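Local coordinates for protein toll-like receptor 13 (Mus musculus, PDB 4Z0C) that recognises bacterial 23S ribosomal RNA as an innate immune receptor and signals through MYD88 and TRAF6 to activate NF-kappa-B, at residues H14-I19 / T38-T43; A60-R65 / N84-N89; G398-K403 / Q422-E427. All blocks are in the same frame, centred on the assembly; numbering follows the deposited sequence.

In the fold
All three contacts stack neighbouring strands or loops of the leucine-rich-repeat ectodomain of the receptor, interaction 1 at its N-terminal end. Interactions 1 and 2 are near neighbours, centres 10 Å apart: strands 39-41 and 63-65 lie side by side, and Thr38 O meets Val62 N at 2.6 Å, probably a hydrogen bond. Both touch the first sugar of the glycan on Asn41, and interaction 1 also holds a base of the bound single-stranded RNA. Interaction 2 stays about 8 Å from the RNA at its nearest atom. Interaction 3 lies across the chain's centre, about 46 Å from interaction 1 centre to centre, and joins loops that lead into strands; its nearest atom is about 13 Å from the RNA.

Interaction 1 (H14-I19 / T38-T43); sequences HHVLCI and THLNLT. With NAG (2-acetamido-2-deoxy-beta-D-glucopyranose), chain E; NAG (2-acetamido-2-deoxy-beta-D-glucopyranose), chain B; nucleotides of chain C.
The imidazole of His15 has the ring of His39 over one face, while its edge carries N1 of adenosine A6 of the RNA (chain C) and, in its plane, O7 of the second sugar of the glycan (chain B). The two histidines form an offset stack, planes 22° apart, with CB of His39 also over the centre of the His15 ring as a CH-pi contact. In each, CG is anti to the carbonyl carbon, so the rings project side by side from paired parallel strands, 15-17 and 39-41, where the leucine-rich-repeat solenoid begins. His15 NE2 comes within 3.1 Å of His39 ND1 but at an angle too poor for a hydrogen bond; ND1 of His39 instead pairs with Thr38 OG1 at its ring edge. His15 ND1 donates to A6 N1 at 3.0 Å, tying this base to the strand, and Leu17 CD2 lies 3.4 Å from A6 N3.

Backbone bonds fix the register. His14 O takes both Thr38 N and His39 N, Val16 N reaches His39 O at 2.6 Å, Asn41 N donates to Val16 O, and Asn41 O accepts from Cys18 N. On the other face Val16 CG1 packs on Leu40 CD1; just past the strands, Cys18, disulfide-linked to Cys6, sets CB against Leu42 CD2.

Asn41 carries an N-linked glycan. Its CG is anti to the backbone N, and OD1 closes an Asx turn with Thr43 N while also accepting from Thr43 OG1, so two donors hold the amide oxygen as ND2 bonds covalently to C1 of the first sugar (chain E), 1.4 Å away.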
loop_
_atom_site.group_PDB
_atom_site.type_symbol
_atom_site.label_atom_id
_atom_site.label_comp_id
_atom_site.label_asym_id
_atom_site.label_seq_id
_atom_site.Cartn_x
_atom_site.Cartn_y
_atom_site.Cartn_z
ATOM N N HIS A 14 -35.766 -3.723 -14.029
ATOM C CA HIS A 14 -35.888 -3.373 -15.456
ATOM C C HIS A 14 -34.530 -3.217 -16.168
ATOM O O HIS A 14 -34.473 -3.026 -17.388
ATOM C CB HIS A 14 -36.695 -2.084 -15.607
ATOM C CG HIS A 14 -38.044 -2.150 -14.971
ATOM N ND1 HIS A 14 -38.307 -1.622 -13.726
ATOM C CD2 HIS A 14 -39.201 -2.712 -15.393
ATOM C CE1 HIS A 14 -39.571 -1.844 -13.412
ATOM N NE2 HIS A 14 -40.134 -2.508 -14.405
ATOM N N HIS A 15 -33.436 -3.284 -15.410
ATOM C CA HIS A 15 -32.105 -3.168 -16.006
ATOM C C HIS A 15 -31.446 -4.537 -16.099
ATOM O O HIS A 15 -31.357 -5.255 -15.101
ATOM C CB HIS A 15 -31.229 -2.198 -15.198
ATOM C CG HIS A 15 -31.689 -0.773 -15.260
ATOM N ND1 HIS A 15 -30.819 0.294 -15.253
ATOM C CD2 HIS A 15 -32.930 -0.240 -15.339
ATOM C CE1 HIS A 15 -31.503 1.421 -15.315
ATOM N NE2 HIS A 15 -32.785 1.124 -15.381
ATOM N N VAL A 16 -30.970 -4.901 -17.286
ATOM C CA VAL A 16 -30.364 -6.222 -17.463
ATOM C C VAL A 16 -28.933 -6.121 -17.983
ATOM O O VAL A 16 -28.668 -5.399 -18.935
ATOM C CB VAL A 16 -31.218 -7.109 -18.415
ATOM C CG1 VAL A 16 -30.530 -8.436 -18.700
ATOM C CG2 VAL A 16 -32.578 -7.357 -17.812
ATOM N N LEU A 17 -28.024 -6.868 -17.360
ATOM C CA LEU A 17 -26.604 -6.820 -17.689
ATOM C C LEU A 17 -26.118 -8.163 -18.218
ATOM O O LEU A 17 -26.345 -9.179 -17.599
ATOM C CB LEU A 17 -25.805 -6.474 -16.433
ATOM C CG LEU A 17 -26.266 -5.270 -15.617
ATOM C CD1 LEU A 17 -25.835 -5.441 -14.163
ATOM C CD2 LEU A 17 -25.703 -3.981 -16.197
ATOM N N CYS A 18 -25.417 -8.160 -19.341
ATOM C CA CYS A 18 -24.853 -9.383 -19.911
ATOM C C CYS A 18 -23.447 -9.024 -20.380
ATOM O O CYS A 18 -23.133 -9.097 -21.577
ATOM C CB CYS A 18 -25.658 -9.881 -21.123
ATOM S SG CYS A 18 -27.404 -9.619 -21.013
ATOM N N ILE A 19 -22.609 -8.631 -19.431
ATOM C CA ILE A 19 -21.313 -8.037 -19.727
ATOM C C ILE A 19 -20.164 -9.042 -19.590
ATOM O O ILE A 19 -20.036 -9.723 -18.576
ATOM C CB ILE A 19 -21.111 -6.772 -18.857
ATOM C CG1 ILE A 19 -22.092 -5.697 -19.341
ATOM C CG2 ILE A 19 -19.689 -6.243 -18.958
ATOM C CD1 ILE A 19 -22.704 -4.894 -18.242
ATOM N N THR A 38 -36.397 -2.675 -19.552
ATOM C CA THR A 38 -36.262 -1.375 -20.200
ATOM C C THR A 38 -34.834 -1.040 -20.592
ATOM O O THR A 38 -34.620 -0.394 -21.608
ATOM C CB THR A 38 -36.883 -0.233 -19.372
ATOM O OG1 THR A 38 -36.145 -0.025 -18.172
ATOM C CG2 THR A 38 -38.336 -0.579 -19.014
ATOM N N HIS A 39 -33.860 -1.484 -19.803
ATOM C CA HIS A 39 -32.439 -1.262 -20.119
ATOM C C HIS A 39 -31.691 -2.581 -20.269
ATOM O O HIS A 39 -31.709 -3.432 -19.364
ATOM C CB HIS A 39 -31.735 -0.432 -19.040
ATOM C CG HIS A 39 -32.283 0.949 -18.867
ATOM N ND1 HIS A 39 -33.564 1.195 -18.428
ATOM C CD2 HIS A 39 -31.718 2.162 -19.070
ATOM C CE1 HIS A 39 -33.765 2.499 -18.361
ATOM N NE2 HIS A 39 -32.665 3.109 -18.765
ATOM N N LEU A 40 -31.028 -2.751 -21.402
ATOM C CA LEU A 40 -30.311 -3.983 -21.684
ATOM C C LEU A 40 -28.901 -3.635 -22.096
ATOM O O LEU A 40 -28.717 -2.915 -23.059
ATOM C CB LEU A 40 -30.996 -4.757 -22.806
ATOM C CG LEU A 40 -30.315 -6.045 -23.283
ATOM C CD1 LEU A 40 -30.149 -7.070 -22.120
ATOM C CD2 LEU A 40 -31.092 -6.664 -24.442
ATOM N N ASN A 41 -27.904 -4.127 -21.362
ATOM C CA ASN A 41 -26.506 -3.803 -21.666
ATOM C C ASN A 41 -25.717 -5.044 -22.073
ATOM O O ASN A 41 -25.437 -5.905 -21.245
ATOM C CB ASN A 41 -25.827 -3.083 -20.474
ATOM C CG ASN A 41 -24.462 -2.483 -20.849
ATOM O OD1 ASN A 41 -23.875 -2.907 -21.844
ATOM N ND2 ASN A 41 -23.961 -1.485 -20.090
ATOM N N LEU A 42 -25.334 -5.125 -23.343
ATOM C CA LEU A 42 -24.586 -6.290 -23.820
ATOM C C LEU A 42 -23.154 -5.937 -24.216
ATOM O O LEU A 42 -22.556 -6.577 -25.083
ATOM C CB LEU A 42 -25.304 -6.958 -24.998
ATOM C CG LEU A 42 -26.578 -7.742 -24.650
ATOM C CD1 LEU A 42 -27.712 -7.499 -25.644
ATOM C CD2 LEU A 42 -26.248 -9.221 -24.590
ATOM N N THR A 43 -22.599 -4.934 -23.544
ATOM C CA THR A 43 -21.219 -4.496 -23.778
ATOM C C THR A 43 -20.204 -5.610 -23.514
ATOM O O THR A 43 -20.384 -6.408 -22.597
ATOM C CB THR A 43 -20.884 -3.302 -22.871
ATOM O OG1 THR A 43 -21.861 -2.279 -23.086
ATOM C CG2 THR A 43 -19.465 -2.764 -23.136
HETATM C C1 NAG E . -24.565 -1.137 -18.829
HETATM C C2 NAG E . -23.464 -0.334 -18.090
HETATM C C3 NAG E . -24.037 0.395 -16.886
HETATM C C4 NAG E . -25.199 1.267 -17.328
HETATM C C5 NAG E . -26.218 0.304 -17.903
HETATM C C6 NAG E . -27.534 1.002 -18.244
HETATM C C7 NAG E . -21.287 -1.421 -18.255
HETATM C C8 NAG E . -20.216 -2.211 -17.535
HETATM N N2 NAG E . -22.387 -1.143 -17.564
HETATM O O3 NAG E . -23.039 1.134 -16.237
HETATM O O4 NAG E . -25.744 1.987 -16.246
HETATM O O5 NAG E . -25.658 -0.278 -19.065
HETATM O O6 NAG E . -28.288 0.189 -19.123
HETATM O O7 NAG E . -21.158 -1.085 -19.427
HETATM C C1 NAG B . -25.268 3.259 -15.707
HETATM C C2 NAG B . -26.378 4.165 -15.201
HETATM C C3 NAG B . -25.803 5.363 -14.439
HETATM C C4 NAG B . -24.831 4.923 -13.333
HETATM C C5 NAG B . -23.763 4.033 -13.973
HETATM C C6 NAG B . -22.852 3.397 -12.941
HETATM C C7 NAG B . -28.454 4.077 -16.546
HETATM C C8 NAG B . -29.145 4.536 -17.812
HETATM N N2 NAG B . -27.220 4.566 -16.327
HETATM O O3 NAG B . -26.868 6.076 -13.873
HETATM O O4 NAG B . -24.260 6.000 -12.568
HETATM O O5 NAG B . -24.325 2.946 -14.692
HETATM O O6 NAG B . -22.051 2.484 -13.656
HETATM O O7 NAG B . -29.026 3.287 -15.772
ATOM P P A C 6 -23.295 -1.519 -7.181
ATOM O OP1 A C 6 -23.128 -0.057 -7.392
ATOM O OP2 A C 6 -24.051 -1.929 -5.982
ATOM O "O5'" A C 6 -23.924 -2.135 -8.504
ATOM C "C5'" A C 6 -24.131 -3.543 -8.658
ATOM C "C4'" A C 6 -23.943 -3.976 -10.095
ATOM O "O4'" A C 6 -24.887 -3.259 -10.946
ATOM C "C3'" A C 6 -22.568 -3.690 -10.679
ATOM O "O3'" A C 6 -22.301 -4.661 -11.685
ATOM C "C2'" A C 6 -22.761 -2.320 -11.334
ATOM O "O2'" A C 6 -21.839 -2.024 -12.357
ATOM C "C1'" A C 6 -24.182 -2.444 -11.882
ATOM N N9 A C 6 -24.925 -1.185 -11.964
ATOM C C8 A C 6 -24.846 -0.084 -11.135
ATOM N N7 A C 6 -25.713 0.868 -11.441
ATOM C C5 A C 6 -26.426 0.356 -12.518
ATOM C C6 A C 6 -27.491 0.865 -13.290
ATOM N N6 A C 6 -28.046 2.058 -13.086
ATOM N N1 A C 6 -27.979 0.097 -14.291
ATOM C C2 A C 6 -27.427 -1.110 -14.487
ATOM N N3 A C 6 -26.424 -1.700 -13.836
ATOM C C4 A C 6 -25.960 -0.910 -12.847
#

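Interaction 2 (A60-R65 / N84-N89); sequences ALVDLR and NLTLLN. With NAG (2-acetamido-2-deoxy-beta-D-glucopyranose), chain E.
Asp63 has CG anti to its backbone N (chi1 -172°), whereas Arg65, two residues on along the same strand, has CG anti to the carbonyl carbon and runs extended from CG to NE. Together these torsions bring carboxylate and guanidinium side-on: Arg65 NE meets Asp63 OD1 at 3.0 Å and Arg65 NH2 meets Asp63 OD2 at 3.3 Å, each oxygen using its syn lone pair and lying close to the guanidinium plane. The salt bridge sits on strand 63-65, one rung of the leucine-rich-repeat solenoid, which runs parallel to strand 87-89 of the next repeat. With its edge taken by Asp63, the guanidinium turns one face to the first sugar of the Asn41 glycan (chain E), whose C6 stands 4.0 Å above its centre.

Across the strands the same face continues with Leu87, whose CD1 approaches Asp63 OD2 at 3.7 Å, and with Asn89, whose CB packs on CA and CG of Arg65. Asn89 OD1 accepts from the backbone N of Val91.

The opposite face is apolar, as expected inside a solenoid. Leu64 and Leu88, both with CG anti to N, lie side by side with Leu64 CD2 near Leu88 CD1, and Leu85 CD1 rests against both CB of Leu61 and CB of Leu64. Leu40 of the preceding rung and Leu111 of the following one carry this leucine row on in both directions.

The main chains are tied by Leu64 N to Leu87 O and Asn89 N to Leu64 O. Before the strands, a water links Leu61 O to Asn84 N. Val62 O is gripped twice, by Leu87 N nearly along the C=O axis and by Thr86 N on a lone pair at 2.8 Å.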
loop_
_atom_site.group_PDB
_atom_site.type_symbol
_atom_site.label_atom_id
_atom_site.label_comp_id
_atom_site.label_asym_id
_atom_site.label_seq_id
_atom_site.Cartn_x
_atom_site.Cartn_y
_atom_site.Cartn_z
ATOM N N ALA A 60 -40.237 -3.291 -24.819
ATOM C CA ALA A 60 -40.247 -2.256 -23.790
ATOM C C ALA A 60 -38.881 -1.568 -23.673
ATOM O O ALA A 60 -38.740 -0.580 -22.938
ATOM C CB ALA A 60 -40.681 -2.831 -22.454
ATOM N N LEU A 61 -37.885 -2.059 -24.413
ATOM C CA LEU A 61 -36.516 -1.530 -24.282
ATOM C C LEU A 61 -36.461 -0.028 -24.532
ATOM O O LEU A 61 -37.070 0.491 -25.480
ATOM C CB LEU A 61 -35.547 -2.216 -25.244
ATOM C CG LEU A 61 -35.209 -3.688 -25.066
ATOM C CD1 LEU A 61 -34.235 -4.117 -26.158
ATOM C CD2 LEU A 61 -34.657 -3.943 -23.679
ATOM N N VAL A 62 -35.711 0.663 -23.686
ATOM C CA VAL A 62 -35.532 2.094 -23.829
ATOM C C VAL A 62 -34.076 2.379 -24.150
ATOM O O VAL A 62 -33.762 3.288 -24.915
ATOM C CB VAL A 62 -35.935 2.828 -22.540
ATOM C CG1 VAL A 62 -35.520 4.271 -22.605
ATOM C CG2 VAL A 62 -37.434 2.744 -22.331
ATOM N N ASP A 63 -33.190 1.572 -23.572
ATOM C CA ASP A 63 -31.755 1.790 -23.634
ATOM C C ASP A 63 -31.084 0.481 -24.038
ATOM O O ASP A 63 -31.119 -0.488 -23.304
ATOM C CB ASP A 63 -31.293 2.235 -22.242
ATOM C CG ASP A 63 -29.834 2.684 -22.186
ATOM O OD1 ASP A 63 -28.943 1.992 -22.730
ATOM O OD2 ASP A 63 -29.582 3.734 -21.558
ATOM N N LEU A 64 -30.451 0.449 -25.197
ATOM C CA LEU A 64 -29.790 -0.765 -25.647
ATOM C C LEU A 64 -28.337 -0.444 -25.934
ATOM O O LEU A 64 -28.044 0.450 -26.732
ATOM C CB LEU A 64 -30.436 -1.290 -26.920
ATOM C CG LEU A 64 -29.825 -2.556 -27.520
ATOM C CD1 LEU A 64 -29.907 -3.698 -26.511
ATOM C CD2 LEU A 64 -30.555 -2.936 -28.806
ATOM N N ARG A 65 -27.425 -1.171 -25.293
ATOM C CA ARG A 65 -25.997 -0.939 -25.491
ATOM C C ARG A 65 -25.299 -2.195 -25.972
ATOM O O ARG A 65 -25.276 -3.214 -25.282
ATOM C CB ARG A 65 -25.344 -0.429 -24.215
ATOM C CG ARG A 65 -25.880 0.906 -23.755
ATOM C CD ARG A 65 -25.290 1.328 -22.402
ATOM N NE ARG A 65 -26.088 2.418 -21.843
ATOM C CZ ARG A 65 -25.648 3.323 -20.972
ATOM N NH1 ARG A 65 -24.391 3.275 -20.499
ATOM N NH2 ARG A 65 -26.484 4.269 -20.556
ATOM N N ASN A 84 -40.032 2.163 -28.286
ATOM C CA ASN A 84 -39.805 3.037 -27.142
ATOM C C ASN A 84 -38.309 3.346 -26.911
ATOM O O ASN A 84 -37.957 4.041 -25.948
ATOM C CB ASN A 84 -40.535 2.510 -25.887
ATOM C CG ASN A 84 -42.047 2.849 -25.905
ATOM O OD1 ASN A 84 -42.512 3.506 -26.839
ATOM N ND2 ASN A 84 -42.813 2.368 -24.908
ATOM N N LEU A 85 -37.449 2.834 -27.802
ATOM C CA LEU A 85 -35.989 2.955 -27.646
ATOM C C LEU A 85 -35.541 4.373 -27.851
ATOM O O LEU A 85 -35.820 4.956 -28.891
ATOM C CB LEU A 85 -35.242 2.057 -28.634
ATOM C CG LEU A 85 -33.808 1.680 -28.228
ATOM C CD1 LEU A 85 -33.825 0.634 -27.119
ATOM C CD2 LEU A 85 -32.994 1.157 -29.421
ATOM N N THR A 86 -34.844 4.929 -26.868
ATOM C CA THR A 86 -34.364 6.308 -26.978
ATOM C C THR A 86 -32.844 6.402 -27.111
ATOM O O THR A 86 -32.301 7.413 -27.582
ATOM C CB THR A 86 -34.874 7.185 -25.823
ATOM O OG1 THR A 86 -34.450 6.629 -24.572
ATOM C CG2 THR A 86 -36.411 7.249 -25.851
ATOM N N LEU A 87 -32.156 5.338 -26.712
ATOM C CA LEU A 87 -30.704 5.293 -26.846
ATOM C C LEU A 87 -30.262 4.006 -27.527
ATOM O O LEU A 87 -30.722 2.930 -27.177
ATOM C CB LEU A 87 -30.054 5.444 -25.471
ATOM C CG LEU A 87 -28.563 5.824 -25.358
ATOM C CD1 LEU A 87 -28.261 6.277 -23.943
ATOM C CD2 LEU A 87 -27.655 4.645 -25.698
ATOM N N LEU A 88 -29.384 4.118 -28.515
ATOM C CA LEU A 88 -28.817 2.935 -29.155
ATOM C C LEU A 88 -27.313 3.082 -29.258
ATOM O O LEU A 88 -26.828 3.969 -29.942
ATOM C CB LEU A 88 -29.397 2.729 -30.548
ATOM C CG LEU A 88 -28.826 1.543 -31.331
ATOM C CD1 LEU A 88 -28.874 0.273 -30.494
ATOM C CD2 LEU A 88 -29.605 1.342 -32.630
ATOM N N ASN A 89 -26.578 2.193 -28.598
ATOM C CA ASN A 89 -25.120 2.270 -28.560
ATOM C C ASN A 89 -24.513 1.153 -29.408
ATOM O O ASN A 89 -24.712 -0.029 -29.127
ATOM C CB ASN A 89 -24.656 2.164 -27.100
ATOM C CG ASN A 89 -23.172 2.431 -26.915
ATOM O OD1 ASN A 89 -22.349 2.067 -27.758
ATOM N ND2 ASN A 89 -22.820 3.050 -25.781
HETATM C C1 NAG E . -24.565 -1.137 -18.829
HETATM C C2 NAG E . -23.464 -0.334 -18.090
HETATM C C3 NAG E . -24.037 0.395 -16.886
HETATM C C4 NAG E . -25.199 1.267 -17.328
HETATM C C5 NAG E . -26.218 0.304 -17.903
HETATM C C6 NAG E . -27.534 1.002 -18.244
HETATM C C7 NAG E . -21.287 -1.421 -18.255
HETATM C C8 NAG E . -20.216 -2.211 -17.535
HETATM N N2 NAG E . -22.387 -1.143 -17.564
HETATM O O3 NAG E . -23.039 1.134 -16.237
HETATM O O4 NAG E . -25.744 1.987 -16.246
HETATM O O5 NAG E . -25.658 -0.278 -19.065
HETATM O O6 NAG E . -28.288 0.189 -19.123
HETATM O O7 NAG E . -21.158 -1.085 -19.427
HETATM O O HOH W 1 -38.983 -0.511 -27.472
#

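Interaction 3 (G398-K403 / Q422-E427); sequences GLFALK and QFPNLE
Two consecutive turns of the leucine-rich-repeat solenoid meet here through three direct hydrogen bonds, each loop leading into its own strand, 404-406 or 428-430. In the middle, ND2 of Asn425 donates a hydrogen bond to Phe400 O at 2.6 Å, nearly along the C=O axis and within the amide plane. At one end Gln422, its chain bent at chi2, brings OE1 round to take Gly398 N at 3.0 Å on a lone pair. At the other, Glu427 N reaches Lys403 O at 2.6 Å, also on a lone pair, as the backbones pass toward the strands.

The apolar contacts lie between these ties. Leu402 reaches CD2 over one face of the Phe423 ring, a CH-pi contact 4.1 Å from the centroid, while its neighbour Leu399 sets CB against CE1 of that ring and its carbonyl oxygen lies at the ring edge. Leu402 CD2 also meets Leu426 CD1, so this one methyl touches both the aromatic ring and the next leucine. Phe400 takes a different course: its ring edge approaches Gln422 O, and its CD1 packs obliquely on Pro424 CD.

What positions these groups is a pair of type I turns, Leu399 to Leu402 and Phe423 to Leu426. A water accepts from Asn425 N and lies within hydrogen-bonding reach of Leu402 O. Farther out, Asn425 OD1 accepts from Lys449 NZ in the following rung, which holds the amide that grips Phe400. Leu405 of strand 404-406 packs on both Phe423 and Leu426. Lys403 and Glu427 run side by side at the surface, Lys403 NZ staying 4.5 Å from Glu427 OE2, beyond a salt bridge, with the methylene CE nearer, 3.8 Å from OE2.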
loop_
_atom_site.group_PDB
_atom_site.type_symbol
_atom_site.label_atom_id
_atom_site.label_comp_id
_atom_site.label_asym_id
_atom_site.label_seq_id
_atom_site.Cartn_x
_atom_site.Cartn_y
_atom_site.Cartn_z
ATOM N N GLY A 398 -6.010 37.976 3.053
ATOM C CA GLY A 398 -7.195 38.694 2.616
ATOM C C GLY A 398 -8.074 38.006 1.583
ATOM O O GLY A 398 -8.961 38.640 1.002
ATOM N N LEU A 399 -7.837 36.721 1.337
ATOM C CA LEU A 399 -8.725 35.951 0.466
ATOM C C LEU A 399 -9.968 35.453 1.204
ATOM O O LEU A 399 -10.227 34.251 1.249
ATOM C CB LEU A 399 -7.999 34.760 -0.161
ATOM C CG LEU A 399 -6.938 35.077 -1.209
ATOM C CD1 LEU A 399 -6.327 33.800 -1.757
ATOM C CD2 LEU A 399 -7.542 35.903 -2.322
ATOM N N PHE A 400 -10.753 36.379 1.744
ATOM C CA PHE A 400 -11.872 36.025 2.608
ATOM C C PHE A 400 -13.063 35.414 1.858
ATOM O O PHE A 400 -13.986 34.874 2.479
ATOM C CB PHE A 400 -12.306 37.256 3.398
ATOM C CG PHE A 400 -11.221 37.822 4.268
ATOM C CD1 PHE A 400 -10.300 36.980 4.890
ATOM C CD2 PHE A 400 -11.083 39.196 4.427
ATOM C CE1 PHE A 400 -9.282 37.496 5.687
ATOM C CE2 PHE A 400 -10.067 39.721 5.217
ATOM C CZ PHE A 400 -9.165 38.869 5.851
ATOM N N ALA A 401 -13.043 35.459 0.530
ATOM C CA ALA A 401 -14.169 34.903 -0.226
ATOM C C ALA A 401 -13.942 33.466 -0.691
ATOM O O ALA A 401 -14.853 32.839 -1.243
ATOM C CB ALA A 401 -14.512 35.797 -1.422
ATOM N N LEU A 402 -12.739 32.946 -0.460
ATOM C CA LEU A 402 -12.344 31.656 -1.018
ATOM C C LEU A 402 -13.219 30.526 -0.475
ATOM O O LEU A 402 -13.457 30.440 0.728
ATOM C CB LEU A 402 -10.860 31.389 -0.762
ATOM C CG LEU A 402 -10.181 30.434 -1.745
ATOM C CD1 LEU A 402 -10.047 31.115 -3.103
ATOM C CD2 LEU A 402 -8.821 29.980 -1.221
ATOM N N LYS A 403 -13.743 29.699 -1.378
ATOM C CA LYS A 403 -14.629 28.618 -0.981
ATOM C C LYS A 403 -13.935 27.291 -1.215
ATOM O O LYS A 403 -14.166 26.320 -0.497
ATOM C CB LYS A 403 -15.952 28.685 -1.744
ATOM C CG LYS A 403 -16.677 30.018 -1.560
ATOM C CD LYS A 403 -17.903 30.190 -2.464
ATOM C CE LYS A 403 -19.156 29.694 -1.776
ATOM N NZ LYS A 403 -20.404 30.075 -2.506
ATOM N N GLN A 422 -6.639 32.762 6.781
ATOM C CA GLN A 422 -7.199 33.720 5.846
ATOM C C GLN A 422 -8.426 33.214 5.067
ATOM O O GLN A 422 -8.941 33.915 4.181
ATOM C CB GLN A 422 -6.102 34.158 4.878
ATOM C CG GLN A 422 -4.867 34.640 5.587
ATOM C CD GLN A 422 -5.147 35.886 6.385
ATOM O OE1 GLN A 422 -5.519 36.916 5.828
ATOM N NE2 GLN A 422 -4.996 35.796 7.702
ATOM N N PHE A 423 -8.913 32.021 5.403
ATOM C CA PHE A 423 -10.000 31.422 4.632
ATOM C C PHE A 423 -11.253 31.108 5.444
ATOM O O PHE A 423 -11.692 29.965 5.461
ATOM C CB PHE A 423 -9.517 30.128 3.967
ATOM C CG PHE A 423 -8.238 30.287 3.197
ATOM C CD1 PHE A 423 -8.060 31.347 2.334
ATOM C CD2 PHE A 423 -7.204 29.375 3.345
ATOM C CE1 PHE A 423 -6.864 31.495 1.634
ATOM C CE2 PHE A 423 -6.011 29.522 2.644
ATOM C CZ PHE A 423 -5.844 30.574 1.794
ATOM N N PRO A 424 -11.864 32.123 6.084
ATOM C CA PRO A 424 -13.030 31.833 6.934
ATOM C C PRO A 424 -14.236 31.234 6.202
ATOM O O PRO A 424 -15.104 30.676 6.873
ATOM C CB PRO A 424 -13.389 33.210 7.517
ATOM C CG PRO A 424 -12.786 34.202 6.564
ATOM C CD PRO A 424 -11.524 33.558 6.094
ATOM N N ASN A 425 -14.289 31.342 4.874
ATOM C CA ASN A 425 -15.415 30.812 4.099
ATOM C C ASN A 425 -15.104 29.536 3.330
ATOM O O ASN A 425 -15.915 29.084 2.541
ATOM C CB ASN A 425 -15.903 31.851 3.085
ATOM C CG ASN A 425 -16.715 32.945 3.719
ATOM O OD1 ASN A 425 -17.797 32.693 4.250
ATOM N ND2 ASN A 425 -16.177 34.171 3.712
ATOM N N LEU A 426 -13.918 28.982 3.518
ATOM C CA LEU A 426 -13.535 27.781 2.789
ATOM C C LEU A 426 -14.546 26.667 3.059
ATOM O O LEU A 426 -15.058 26.534 4.170
ATOM C CB LEU A 426 -12.138 27.329 3.204
ATOM C CG LEU A 426 -11.339 26.638 2.100
ATOM C CD1 LEU A 426 -11.085 27.602 0.915
ATOM C CD2 LEU A 426 -10.033 26.083 2.664
ATOM N N GLU A 427 -14.866 25.904 2.023
ATOM C CA GLU A 427 -15.837 24.822 2.126
ATOM C C GLU A 427 -15.193 23.499 1.749
ATOM O O GLU A 427 -15.573 22.452 2.258
ATOM C CB GLU A 427 -17.081 25.105 1.255
ATOM C CG GLU A 427 -17.967 26.259 1.760
ATOM C CD GLU A 427 -19.125 26.634 0.803
ATOM O OE1 GLU A 427 -19.238 26.044 -0.296
ATOM O OE2 GLU A 427 -19.941 27.510 1.170
HETATM O O HOH W 2 -12.508 32.140 2.700
#